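Local structure of homoprotocatechuate 2,3-dioxygenase (Brevibacterium fuscum, 4Z6M) at residues Arg117-Leu122 and Val311-Gly316; Asp143-Gly148 and Lys222-Gln227. The protein catalyses the extradiol, oxygen-dependent opening of the aromatic ring of homoprotocatechuate at a non-haem iron(II) centre. The protein carries 1 engineered substitution. All coordinates share one frame; numbering follows the deposited sequence.

Interaction 1. Residues Arg117-Leu122 and Val311-Gly316; sequences RVEDPL and VLDLDG
The side chains of Glu119 and Asp313 lie alongside and point the same way, their carboxylate planes 15° apart. Asp315 N reaches Asp313 OD1 from above the Asp313 carboxylate plane, closing an Asx turn, while at Glu119 the backbone of Leu314 approaches OE2 on its anti side, 23° out of the plane. This second bond carries the contact: Leu314 N donates to Glu119 OE2 over 2.8 Å, almost straight at 173°. Glu119 reaches it because CG stands anti to the carbonyl carbon and the chain runs extended beyond. OE2 also lies 3.3 Å from Asp313 CB, at the start of the type I turn Asp313-Gly316.

The loop 311-316, after helix 302-306, thereby lies against strand 115-119 of the first sheet. Leu314 slides past Glu119 in the opposite direction, its CG 3.7 Å from Glu119 CG. Its methyls continue along the strand: CD2 meets Arg117 CB at 3.7 Å, and CD1 lies 3.8 Å from Arg117 O. The guanidinium of Arg117 is engaged with Glu127 and Glu22.

Two carboxylates so close should repel, with Glu119 OE2 4.5 Å from Asp313 OD1. Arg100 forms salt bridges with both Glu119 and Asp315, and its charge, together with the peptide N-H of Leu314, probably offsets that repulsion and favours an ionised Glu119 that grips the turn by its backbone.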
ATOM      1  N   ARG A 117      33.223  -0.391 -24.947  1.00 10.44           N
ATOM      2  CA  ARG A 117      32.105   0.255 -25.604  1.00 10.46           C
ATOM      3  C   ARG A 117      32.109  -0.074 -27.072  1.00 11.93           C
ATOM      4  O   ARG A 117      33.181  -0.242 -27.687  1.00 12.45           O
ATOM      5  CB  ARG A 117      32.124   1.761 -25.373  1.00 11.90           C
ATOM      6  CG  ARG A 117      31.736   2.096 -23.941  1.00 10.49           C
ATOM      7  CD  ARG A 117      31.559   3.576 -23.677  1.00 11.15           C
ATOM      8  NE  ARG A 117      31.192   3.772 -22.279  1.00 10.57           N
ATOM      9  CZ  ARG A 117      30.787   4.922 -21.744  1.00  9.97           C
ATOM     10  NH1 ARG A 117      30.715   6.029 -22.471  1.00 12.57           N
ATOM     11  NH2 ARG A 117      30.447   4.962 -20.455  1.00 10.75           N
ATOM     12  N   VAL A 118      30.899  -0.194 -27.622  1.00 11.16           N
ATOM     13  CA  VAL A 118      30.724  -0.581 -29.015  1.00 12.15           C
ATOM     14  C   VAL A 118      29.650   0.276 -29.644  1.00 11.79           C
ATOM     15  O   VAL A 118      28.730   0.713 -28.961  1.00 12.80           O
ATOM     16  CB  VAL A 118      30.393  -2.067 -29.171  1.00 12.28           C
ATOM     17  CG1 VAL A 118      31.396  -2.926 -28.439  1.00 14.77           C
ATOM     18  CG2 VAL A 118      29.004  -2.387 -28.676  1.00 13.79           C
ATOM     19  N   GLU A 119      29.791   0.546 -30.942  1.00 11.84           N
ATOM     20  CA  GLU A 119      28.676   1.005 -31.763  1.00 13.04           C
ATOM     21  C   GLU A 119      28.006  -0.220 -32.357  1.00 13.05           C
ATOM     22  O   GLU A 119      28.541  -0.847 -33.278  1.00 14.01           O
ATOM     23  CB  GLU A 119      29.167   1.934 -32.882  1.00 14.28           C
ATOM     24  CG  GLU A 119      29.698   3.247 -32.370  1.00 17.86           C
ATOM     25  CD  GLU A 119      30.393   4.100 -33.431  1.00 18.66           C
ATOM     26  OE1 GLU A 119      30.234   3.821 -34.649  1.00 24.11           O
ATOM     27  OE2 GLU A 119      31.109   5.055 -33.026  1.00 15.79           O
ATOM     28  N   ASP A 120      26.862  -0.599 -31.795  1.00 11.57           N
ATOM     29  CA  ASP A 120      26.315  -1.921 -32.086  1.00 12.96           C
ATOM     30  C   ASP A 120      25.608  -1.898 -33.447  1.00 12.14           C
ATOM     31  O   ASP A 120      25.509  -0.829 -34.087  1.00 12.38           O
ATOM     32  CB  ASP A 120      25.464  -2.447 -30.925  1.00 12.09           C
ATOM     33  CG  ASP A 120      23.986  -2.107 -31.016  1.00 12.15           C
ATOM     34  OD1 ASP A 120      23.534  -1.190 -31.743  1.00 12.47           O
ATOM     35  OD2 ASP A 120      23.249  -2.801 -30.274  1.00 13.28           O
ATOM     36  N   PRO A 121      25.164  -3.067 -33.931  1.00 12.54           N
ATOM     37  CA  PRO A 121      24.569  -3.119 -35.285  1.00 12.87           C
ATOM     38  C   PRO A 121      23.315  -2.258 -35.507  1.00 12.51           C
ATOM     39  O   PRO A 121      22.936  -1.990 -36.664  1.00 14.77           O
ATOM     40  CB  PRO A 121      24.229  -4.594 -35.450  1.00 15.49           C
ATOM     41  CG  PRO A 121      25.167  -5.310 -34.554  1.00 15.43           C
ATOM     42  CD  PRO A 121      25.344  -4.417 -33.373  1.00 14.32           C
ATOM     43  N   LEU A 122      22.662  -1.859 -34.424  1.00 11.57           N
ATOM     44  CA  LEU A 122      21.516  -0.957 -34.488  1.00 11.67           C
ATOM     45  C   LEU A 122      21.878   0.493 -34.243  1.00 11.92           C
ATOM     46  O   LEU A 122      20.997   1.354 -34.160  1.00 12.00           O
ATOM     47  CB  LEU A 122      20.423  -1.389 -33.491  1.00 12.84           C
ATOM     48  CG  LEU A 122      19.950  -2.844 -33.597  1.00 13.12           C
ATOM     49  CD1 LEU A 122      18.889  -3.138 -32.536  1.00 13.82           C
ATOM     50  CD2 LEU A 122      19.445  -3.164 -35.001  1.00 15.07           C
ATOM     51  N   VAL A 311      21.145   9.428 -29.624  1.00  9.40           N
ATOM     52  CA  VAL A 311      22.230   8.631 -29.085  1.00  9.91           C
ATOM     53  C   VAL A 311      23.538   9.044 -29.749  1.00 10.06           C
ATOM     54  O   VAL A 311      23.554   9.466 -30.895  1.00 11.30           O
ATOM     55  CB  VAL A 311      22.015   7.103 -29.201  1.00 11.53           C
ATOM     56  CG1 VAL A 311      20.602   6.740 -28.775  1.00 11.55           C
ATOM     57  CG2 VAL A 311      22.337   6.548 -30.571  1.00 14.15           C
ATOM     58  N   LEU A 312      24.632   8.887 -29.019  1.00 10.78           N
ATOM     59  CA  LEU A 312      25.958   9.250 -29.530  1.00 10.57           C
ATOM     60  C   LEU A 312      26.709   8.043 -30.040  1.00 11.37           C
ATOM     61  O   LEU A 312      26.517   6.929 -29.566  1.00 12.36           O
ATOM     62  CB  LEU A 312      26.797   9.923 -28.446  1.00 11.21           C
ATOM     63  CG  LEU A 312      26.156  11.153 -27.790  1.00 11.23           C
ATOM     64  CD1 LEU A 312      27.110  11.795 -26.798  1.00 12.45           C
ATOM     65  CD2 LEU A 312      25.705  12.181 -28.825  1.00 13.46           C
ATOM     66  N   ASP A 313      27.575   8.288 -31.032  1.00 12.00           N
ATOM     67  CA  ASP A 313      28.593   7.334 -31.406  1.00 13.36           C
ATOM     68  C   ASP A 313      29.814   7.466 -30.476  1.00 13.73           C
ATOM     69  O   ASP A 313      29.801   8.258 -29.516  1.00 13.98           O
ATOM     70  CB  ASP A 313      28.928   7.517 -32.911  1.00 13.68           C
ATOM     71  CG  ASP A 313      29.666   8.812 -33.231  1.00 14.72           C
ATOM     72  OD1 ASP A 313      30.284   9.442 -32.339  1.00 14.47           O
ATOM     73  OD2 ASP A 313      29.601   9.229 -34.421  1.00 16.74           O
ATOM     74  N   LEU A 314      30.861   6.681 -30.724  1.00 13.38           N
ATOM     75  CA  LEU A 314      31.985   6.620 -29.806  1.00 14.73           C
ATOM     76  C   LEU A 314      32.902   7.847 -29.877  1.00 15.78           C
ATOM     77  O   LEU A 314      33.806   7.997 -29.045  1.00 19.65           O
ATOM     78  CB  LEU A 314      32.783   5.339 -30.039  1.00 16.59           C
ATOM     79  CG  LEU A 314      32.060   4.045 -29.671  1.00 20.35           C
ATOM     80  CD1 LEU A 314      32.990   2.858 -29.852  1.00 24.59           C
ATOM     81  CD2 LEU A 314      31.495   4.068 -28.257  1.00 25.13           C
ATOM     82  N   ASP A 315      32.684   8.698 -30.879  1.00 14.58           N
ATOM     83  CA  ASP A 315      33.363  10.001 -30.985  1.00 14.00           C
ATOM     84  C   ASP A 315      32.566  11.159 -30.374  1.00 14.82           C
ATOM     85  O   ASP A 315      33.005  12.312 -30.397  1.00 17.91           O
ATOM     86  CB  ASP A 315      33.606  10.346 -32.453  1.00 15.36           C
ATOM     87  CG  ASP A 315      34.463   9.344 -33.147  1.00 18.72           C
ATOM     88  OD1 ASP A 315      35.508   8.967 -32.594  1.00 22.03           O
ATOM     89  OD2 ASP A 315      34.076   8.922 -34.254  1.00 22.97           O
ATOM     90  N   GLY A 316      31.388  10.861 -29.846  1.00 14.78           N
ATOM     91  CA  GLY A 316      30.577  11.852 -29.161  1.00 15.90           C
ATOM     92  C   GLY A 316      29.651  12.627 -30.059  1.00 14.92           C
ATOM     93  O   GLY A 316      29.075  13.623 -29.643  1.00 16.14           O
TER

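Interaction 2. Residues Asp143-Gly148 and Lys222-Gln227; sequences DLYSAG and KHNIIQ
Asn224, near the beginning of helix 222-234, meets Ala147 of the incoming loop through CB and ND2. Its CB lies 3.7 Å from Ala147 O. CG stands anti to the carbonyl carbon (chi1 -60°), and from there the amide is turned almost perpendicular to the ring of Tyr145, whose OH is 4.1 Å from Asn224 CG. At the tip the branches divide the work. ND2 donates to Ala147 O at 2.9 Å with an angle of 156°, arriving from above the carbonyl plane. OD1 lies over one face of the His223 ring, offset toward its rim, and accepts from Glu221 N and from a water that also binds Tyr145 OH; that hydroxyl is further bonded to His220.

Ala147 O is held again by a second water, shared with His223 ND1, and by a CA-H...O contact from Asn224. Beside it, Ala147 CB rests 3.6 Å from Gln227 CG, while Gln227 NE2 bonds Tyr142 O of a second subunit, whose His223 stacks on His223 here. The arrangement is a loop docked by its carbonyl on a helix of the second glyoxalase-superfamily domain, at a subunit interface.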
ATOM      1  N   ASP A 143      16.245   5.574   7.042  1.00  7.58           N
ATOM      2  CA  ASP A 143      16.436   6.975   7.365  1.00  8.19           C
ATOM      3  C   ASP A 143      16.606   7.886   6.158  1.00  9.07           C
ATOM      4  O   ASP A 143      16.381   9.088   6.284  1.00 12.25           O
ATOM      5  CB  ASP A 143      17.615   7.148   8.333  1.00  9.22           C
ATOM      6  CG  ASP A 143      18.937   6.559   7.825  1.00  9.53           C
ATOM      7  OD1 ASP A 143      18.980   5.467   7.233  1.00  9.17           O
ATOM      8  OD2 ASP A 143      19.969   7.193   8.071  1.00 13.43           O
ATOM      9  N   LEU A 144      16.926   7.311   4.998  1.00  8.72           N
ATOM     10  CA  LEU A 144      17.052   8.030   3.730  1.00 10.06           C
ATOM     11  C   LEU A 144      15.856   7.775   2.799  1.00 11.25           C
ATOM     12  O   LEU A 144      15.719   8.412   1.771  1.00 18.03           O
ATOM     13  CB  LEU A 144      18.328   7.615   3.032  1.00 10.41           C
ATOM     14  CG  LEU A 144      19.603   7.723   3.845  1.00 10.56           C
ATOM     15  CD1 LEU A 144      20.778   7.275   2.979  1.00 12.05           C
ATOM     16  CD2 LEU A 144      19.794   9.149   4.349  1.00 13.26           C
ATOM     17  N   TYR A 145      15.031   6.800   3.121  1.00  9.25           N
ATOM     18  CA  TYR A 145      13.991   6.333   2.201  1.00  9.11           C
ATOM     19  C   TYR A 145      12.936   7.399   1.953  1.00  8.58           C
ATOM     20  O   TYR A 145      12.311   7.925   2.887  1.00 10.50           O
ATOM     21  CB  TYR A 145      13.340   5.096   2.769  1.00  9.14           C
ATOM     22  CG  TYR A 145      12.415   4.305   1.863  1.00  9.47           C
ATOM     23  CD1 TYR A 145      12.931   3.385   0.995  1.00  9.47           C
ATOM     24  CD2 TYR A 145      11.029   4.388   1.967  1.00 10.56           C
ATOM     25  CE1 TYR A 145      12.117   2.601   0.198  1.00 10.49           C
ATOM     26  CE2 TYR A 145      10.217   3.606   1.157  1.00 10.20           C
ATOM     27  CZ  TYR A 145      10.774   2.714   0.286  1.00  9.44           C
ATOM     28  OH  TYR A 145       9.966   1.905  -0.523  1.00 11.06           O
ATOM     29  N   SER A 146      12.741   7.678   0.672  0.70  8.32           N
ATOM     30  CA  SER A 146      11.742   8.616   0.196  0.70  8.79           C
ATOM     31  C   SER A 146      10.382   7.941   0.018  0.70  7.92           C
ATOM     32  O   SER A 146      10.291   6.746  -0.305  0.70  8.09           O
ATOM     33  CB  SER A 146      12.176   9.125  -1.174  0.70  9.08           C
ATOM     34  OG  SER A 146      11.134   9.852  -1.796  0.70 10.10           O
ATOM     35  N   ALA A 147       9.315   8.727   0.131  1.00  8.37           N
ATOM     36  CA  ALA A 147       7.995   8.207  -0.186  1.00  7.86           C
ATOM     37  C   ALA A 147       7.870   7.764  -1.656  1.00  7.85           C
ATOM     38  O   ALA A 147       6.983   6.972  -1.993  1.00  8.43           O
ATOM     39  CB  ALA A 147       6.943   9.251   0.173  1.00  8.11           C
ATOM     40  N   GLY A 148       8.754   8.275  -2.516  1.00  7.43           N
ATOM     41  CA  GLY A 148       8.830   7.878  -3.919  1.00  7.59           C
ATOM     42  C   GLY A 148      10.045   7.016  -4.279  1.00  7.85           C
ATOM     43  O   GLY A 148      10.441   6.997  -5.448  1.00  8.12           O
ATOM     44  N   LYS A 222       3.214   0.172  -5.463  1.00  6.96           N
ATOM     45  CA  LYS A 222       2.480   1.033  -6.356  1.00  7.23           C
ATOM     46  C   LYS A 222       2.328   2.453  -5.756  1.00  7.22           C
ATOM     47  O   LYS A 222       2.430   3.447  -6.483  1.00  7.88           O
ATOM     48  CB  LYS A 222       1.148   0.380  -6.755  1.00  8.97           C
ATOM     49  CG  LYS A 222       1.344  -0.932  -7.523  1.00  9.63           C
ATOM     50  CD  LYS A 222       0.054  -1.632  -7.943  1.00 11.91           C
ATOM     51  CE  LYS A 222      -0.617  -2.368  -6.806  1.00 13.40           C
ATOM     52  NZ  LYS A 222       0.049  -3.645  -6.418  1.00 11.81           N
ATOM     53  N   HIS A 223       2.152   2.549  -4.443  1.00  7.57           N
ATOM     54  CA  HIS A 223       1.961   3.858  -3.840  1.00  7.74           C
ATOM     55  C   HIS A 223       3.203   4.723  -3.977  1.00  7.22           C
ATOM     56  O   HIS A 223       3.095   5.945  -3.961  1.00  7.88           O
ATOM     57  CB  HIS A 223       1.568   3.738  -2.370  1.00  8.46           C
ATOM     58  CG  HIS A 223       2.593   3.085  -1.514  1.00  8.61           C
ATOM     59  ND1 HIS A 223       3.682   3.748  -0.993  1.00  9.49           N
ATOM     60  CD2 HIS A 223       2.678   1.810  -1.063  1.00  8.65           C
ATOM     61  CE1 HIS A 223       4.402   2.903  -0.268  1.00  9.52           C
ATOM     62  NE2 HIS A 223       3.822   1.720  -0.318  1.00  9.64           N
ATOM     63  N   ASN A 224       4.374   4.118  -4.172  1.00  6.85           N
ATOM     64  CA  ASN A 224       5.589   4.916  -4.364  1.00  6.60           C
ATOM     65  C   ASN A 224       5.529   5.660  -5.692  1.00  7.19           C
ATOM     66  O   ASN A 224       5.985   6.798  -5.801  1.00  7.32           O
ATOM     67  CB  ASN A 224       6.822   4.037  -4.281  1.00  6.80           C
ATOM     68  CG  ASN A 224       6.946   3.334  -2.957  1.00  8.27           C
ATOM     69  OD1 ASN A 224       6.753   2.128  -2.861  1.00  9.11           O
ATOM     70  ND2 ASN A 224       7.282   4.088  -1.929  1.00  9.47           N
ATOM     71  N   ILE A 225       4.952   5.014  -6.710  1.00  7.12           N
ATOM     72  CA  ILE A 225       4.769   5.650  -8.033  1.00  6.82           C
ATOM     73  C   ILE A 225       3.713   6.748  -7.949  1.00  6.39           C
ATOM     74  O   ILE A 225       3.903   7.844  -8.493  1.00  7.42           O
ATOM     75  CB  ILE A 225       4.451   4.592  -9.094  1.00  7.46           C
ATOM     76  CG1 ILE A 225       5.697   3.702  -9.301  1.00  8.52           C
ATOM     77  CG2 ILE A 225       3.996   5.246 -10.398  1.00  9.43           C
ATOM     78  CD1 ILE A 225       5.509   2.530 -10.221  1.00  8.80           C
ATOM     79  N   ILE A 226       2.610   6.475  -7.254  0.50  6.55           N
ATOM     80  CA  ILE A 226       1.604   7.502  -7.015  0.50  6.64           C
ATOM     81  C   ILE A 226       2.217   8.747  -6.337  0.50  7.11           C
ATOM     82  O   ILE A 226       1.920   9.887  -6.713  0.50  7.52           O
ATOM     83  CB  ILE A 226       0.436   6.959  -6.165  0.50  7.25           C
ATOM     84  CG1 ILE A 226      -0.223   5.758  -6.858  0.50  7.74           C
ATOM     85  CG2 ILE A 226      -0.587   8.051  -5.908  0.50  7.39           C
ATOM     86  CD1 ILE A 226      -0.564   6.000  -8.310  0.50  8.73           C
ATOM     87  N   GLN A 227       3.092   8.536  -5.359  1.00  6.74           N
ATOM     88  CA  GLN A 227       3.737   9.660  -4.684  1.00  6.70           C
ATOM     89  C   GLN A 227       4.558  10.521  -5.632  1.00  6.87           C
ATOM     90  O   GLN A 227       4.635  11.739  -5.451  1.00  7.52           O
ATOM     91  CB  GLN A 227       4.587   9.193  -3.516  1.00  7.31           C
ATOM     92  CG  GLN A 227       5.618  10.178  -3.019  1.00  7.64           C
ATOM     93  CD  GLN A 227       5.068  11.487  -2.448  1.00  8.14           C
ATOM     94  OE1 GLN A 227       3.888  11.630  -2.123  1.00  9.17           O
ATOM     95  NE2 GLN A 227       5.972  12.421  -2.235  1.00  9.07           N
TER
HETATM   96  O   HOH W   1       7.297   0.994  -0.296  1.00 15.68           O
HETATM   97  O   HOH W   2       4.542   6.468  -0.794  1.00 20.68           O

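The two contacts illustrate how distant parts of one chain are tied together without touching each other. Their centres lie 35 Å apart, their nearest atoms about 24 Å, on opposite sides of the chain's centre. Both segments of interaction 2 fall between the two segments of interaction 1 in the sequence. The outer contact brings 311-316, in the loop between helices 302-306 and 329-333, back to strand 115-119 in the first sheet. The inner one sets the connection leading to strand 152-160 against helix 222-234 of the second domain, whose sheet carries the iron ligands His155, His214 and Glu267. Interaction 1 joins parts within a subunit, whereas interaction 2 also borders other subunits of the tetramer.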